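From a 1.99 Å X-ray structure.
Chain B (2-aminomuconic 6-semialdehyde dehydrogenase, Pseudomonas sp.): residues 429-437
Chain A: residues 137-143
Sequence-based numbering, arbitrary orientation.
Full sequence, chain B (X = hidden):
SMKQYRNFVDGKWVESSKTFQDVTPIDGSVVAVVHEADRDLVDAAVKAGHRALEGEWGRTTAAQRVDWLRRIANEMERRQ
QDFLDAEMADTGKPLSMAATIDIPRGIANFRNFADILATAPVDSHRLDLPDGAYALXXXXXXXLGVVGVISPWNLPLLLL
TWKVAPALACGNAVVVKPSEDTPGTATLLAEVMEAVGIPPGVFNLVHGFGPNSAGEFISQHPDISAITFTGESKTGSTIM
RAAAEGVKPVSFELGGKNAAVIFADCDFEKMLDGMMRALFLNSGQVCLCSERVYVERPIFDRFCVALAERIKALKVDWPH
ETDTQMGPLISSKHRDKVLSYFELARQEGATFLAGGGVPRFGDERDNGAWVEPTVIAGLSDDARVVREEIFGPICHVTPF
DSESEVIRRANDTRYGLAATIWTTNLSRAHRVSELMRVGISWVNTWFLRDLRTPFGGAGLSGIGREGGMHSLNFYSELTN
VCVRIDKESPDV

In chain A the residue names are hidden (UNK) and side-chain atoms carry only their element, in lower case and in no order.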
# COMPACT_ATOMS: atom_id res chain seq x y z
N ALA B 429 20.28 -16.90 -8.99
CA ALA B 429 20.37 -15.51 -8.58
C ALA B 429 19.37 -15.21 -7.47
O ALA B 429 19.71 -14.60 -6.44
CB ALA B 429 20.09 -14.60 -9.78
N HIS B 430 18.11 -15.58 -7.70
CA HIS B 430 17.04 -15.28 -6.76
C HIS B 430 17.18 -16.13 -5.51
O HIS B 430 17.07 -15.61 -4.39
CB HIS B 430 15.68 -15.48 -7.44
CG HIS B 430 15.37 -14.42 -8.45
ND1 HIS B 430 14.95 -13.16 -8.11
CD2 HIS B 430 15.51 -14.42 -9.80
CE1 HIS B 430 14.80 -12.43 -9.20
NE2 HIS B 430 15.11 -13.18 -10.25
N ARG B 431 17.49 -17.41 -5.66
CA ARG B 431 17.66 -18.29 -4.50
C ARG B 431 18.75 -17.81 -3.56
O ARG B 431 18.56 -17.74 -2.34
CB ARG B 431 18.05 -19.71 -4.94
CG ARG B 431 17.00 -20.67 -5.17
CD ARG B 431 17.57 -22.11 -5.26
NE ARG B 431 18.86 -22.28 -5.96
CZ ARG B 431 18.99 -22.68 -7.22
NH1 ARG B 431 17.90 -22.93 -7.96
NH2 ARG B 431 20.18 -22.85 -7.75
N VAL B 432 19.94 -17.56 -4.10
CA VAL B 432 21.09 -17.24 -3.27
C VAL B 432 20.95 -15.84 -2.66
O VAL B 432 21.21 -15.65 -1.46
CB VAL B 432 22.39 -17.39 -4.09
CG1 VAL B 432 23.59 -16.93 -3.29
CG2 VAL B 432 22.55 -18.83 -4.53
N SER B 433 20.56 -14.85 -3.46
CA SER B 433 20.52 -13.48 -2.96
C SER B 433 19.54 -13.36 -1.80
O SER B 433 19.83 -12.70 -0.79
CB SER B 433 20.16 -12.48 -4.09
OG SER B 433 18.90 -12.75 -4.62
N GLU B 434 18.40 -14.06 -1.87
CA GLU B 434 17.39 -13.94 -0.81
C GLU B 434 17.82 -14.61 0.48
O GLU B 434 17.28 -14.28 1.54
CB GLU B 434 16.05 -14.56 -1.23
CG GLU B 434 15.23 -13.75 -2.21
CD GLU B 434 14.00 -14.51 -2.70
OE1 GLU B 434 13.73 -14.48 -3.95
OE2 GLU B 434 13.33 -15.14 -1.84
N LEU B 435 18.69 -15.61 0.42
CA LEU B 435 19.14 -16.31 1.60
C LEU B 435 20.31 -15.62 2.28
O LEU B 435 20.74 -16.08 3.34
CB LEU B 435 19.52 -17.75 1.22
CG LEU B 435 18.33 -18.66 0.89
CD1 LEU B 435 18.83 -19.99 0.31
CD2 LEU B 435 17.43 -18.88 2.12
N MET B 436 20.87 -14.59 1.67
CA MET B 436 21.92 -13.81 2.32
C MET B 436 21.31 -13.13 3.54
O MET B 436 20.28 -12.47 3.42
CB MET B 436 22.48 -12.73 1.36
CG MET B 436 23.14 -13.29 0.12
SD MET B 436 24.67 -14.17 0.55
CE MET B 436 24.13 -15.86 0.63
N ARG B 437 21.97 -13.23 4.69
CA ARG B 437 21.40 -12.64 5.92
C ARG B 437 21.91 -11.21 6.03
O ARG B 437 22.81 -10.87 6.81
CB ARG B 437 21.77 -13.47 7.15
CG ARG B 437 20.70 -13.33 8.28
CD ARG B 437 21.18 -13.83 9.62
NE ARG B 437 22.34 -13.08 10.10
CZ ARG B 437 22.31 -12.18 11.08
NH1 ARG B 437 21.17 -11.91 11.71
NH2 ARG B 437 23.43 -11.56 11.43
N UNK A 137 13.95 -4.25 -7.38
CA UNK A 137 14.15 -4.27 -5.93
C UNK A 137 12.95 -4.95 -5.31
O UNK A 137 11.82 -4.52 -5.53
c UNK A 137 14.23 -2.87 -5.33
n UNK A 137 15.69 -1.65 -6.81
o UNK A 137 16.43 -2.14 -4.74
c UNK A 137 15.55 -2.20 -5.61
N UNK A 138 13.17 -6.01 -4.54
CA UNK A 138 12.07 -6.60 -3.79
C UNK A 138 12.58 -7.03 -2.41
O UNK A 138 13.70 -7.54 -2.29
c UNK A 138 13.86 -10.19 -6.13
c UNK A 138 12.27 -10.05 -3.88
c UNK A 138 12.31 -8.97 -4.75
c UNK A 138 13.10 -9.08 -5.89
c UNK A 138 11.45 -7.78 -4.54
o UNK A 138 14.58 -12.37 -5.48
c UNK A 138 13.81 -11.26 -5.25
c UNK A 138 13.02 -11.19 -4.12
N UNK A 139 11.77 -6.78 -1.39
CA UNK A 139 12.19 -7.04 -0.01
C UNK A 139 11.76 -8.45 0.36
O UNK A 139 10.58 -8.76 0.35
c UNK A 139 11.59 -6.02 0.95
N UNK A 140 12.71 -9.29 0.69
CA UNK A 140 12.42 -10.62 1.17
C UNK A 140 12.38 -10.58 2.69
O UNK A 140 13.34 -10.14 3.32
c UNK A 140 13.49 -11.60 0.70
N UNK A 141 11.29 -11.05 3.27
CA UNK A 141 11.14 -11.13 4.71
C UNK A 141 11.55 -12.52 5.19
O UNK A 141 11.02 -13.53 4.71
c UNK A 141 6.84 -8.97 5.16
c UNK A 141 9.06 -11.46 6.27
c UNK A 141 7.55 -11.06 6.30
n UNK A 141 6.36 -9.63 4.12
n UNK A 141 6.74 -7.64 5.20
n UNK A 141 7.38 -9.61 6.19
c UNK A 141 9.69 -10.78 5.07
N UNK A 142 12.51 -12.57 6.11
CA UNK A 142 12.94 -13.78 6.81
C UNK A 142 12.76 -13.63 8.32
O UNK A 142 12.73 -12.51 8.84
c UNK A 142 14.61 -14.71 5.16
c UNK A 142 15.24 -13.74 4.21
n UNK A 142 17.38 -12.66 3.87
c UNK A 142 16.71 -13.74 4.50
c UNK A 142 14.42 -14.06 6.53
N UNK A 143 12.69 -14.74 9.07
CA UNK A 143 12.70 -14.63 10.54
C UNK A 143 13.92 -13.89 11.00
O UNK A 143 14.98 -13.97 10.38
c UNK A 143 12.75 -16.09 11.03
c UNK A 143 12.73 -16.13 8.60
c UNK A 143 12.77 -16.96 9.87

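Position 137 of chain A carries four side-chain atoms: a carbon, then a second carbon bearing one oxygen and one nitrogen. This short amide identifies Asn137(A). Its side chain is out of reach of the chain B stretch and takes no part in the contact.

At position 138 a single carbon leads to a six-membered carbon ring with an oxygen on its far side, eight side-chain atoms in all. The CA-to-CB bond points toward chain B, and the terminal oxygen lies within hydrogen-bonding reach of both His430(B) and Glu434(B). A phenol ring is unmistakable, and the residue is Tyr138(A). Its OH donates to OE1 of Glu434(B) at 2.7 Å and accepts from ND1 of His430(B) at 2.8 Å. The imidazole and phenol rings meet rim to rim, their centroids 5.8 Å apart and their planes inclined at 28°, so polar edges rather than ring faces make this contact.

Position 139 has one side-chain carbon and no reach to the chain B stretch; it is Ala139(A). Position 140 also ends at a single carbon, but here the CA-to-CB bond points toward the helix and CB packs 4.0 Å from CG of Glu434(B), the aliphatic part of that acidic side chain; this is Ala140(A).

At position 141 three carbons are followed by a nitrogen and then a carbon with two further nitrogens. This guanidinium group marks Arg141(A), which again makes no contact with the chain B stretch.

Position 142 bears four carbons in a row ending in a nitrogen, and that nitrogen approaches two backbone carbonyls of chain B. The unbranched amine is Lys142(A). Its NZ donates to O of Glu434(B) at 2.8 Å and to O of Met436(B) at 2.9 Å.

Position 143 has three side-chain carbons closing a ring onto the backbone nitrogen, the signature of Pro143(A); it lies beyond contact distance.

The contact follows the alternation of an extended strand: Tyr138(A), Ala140(A) and Lys142(A) face chain B, while the intervening residues do not. The strand crosses the helix at 58°, with the axes 9.6 Å apart at their closest. His430(B) and Glu434(B), one helical turn apart, both reach the phenol oxygen, which serves as acceptor and donor at once. Farther along, the lysine amine binds carbonyls where the helix gives way to loop. Glu434(B) joins these sites, offering its carboxylate to the tyrosine, its CG to the alanine and its backbone oxygen to the lysine.

Chain A 137-143: NYAARKP
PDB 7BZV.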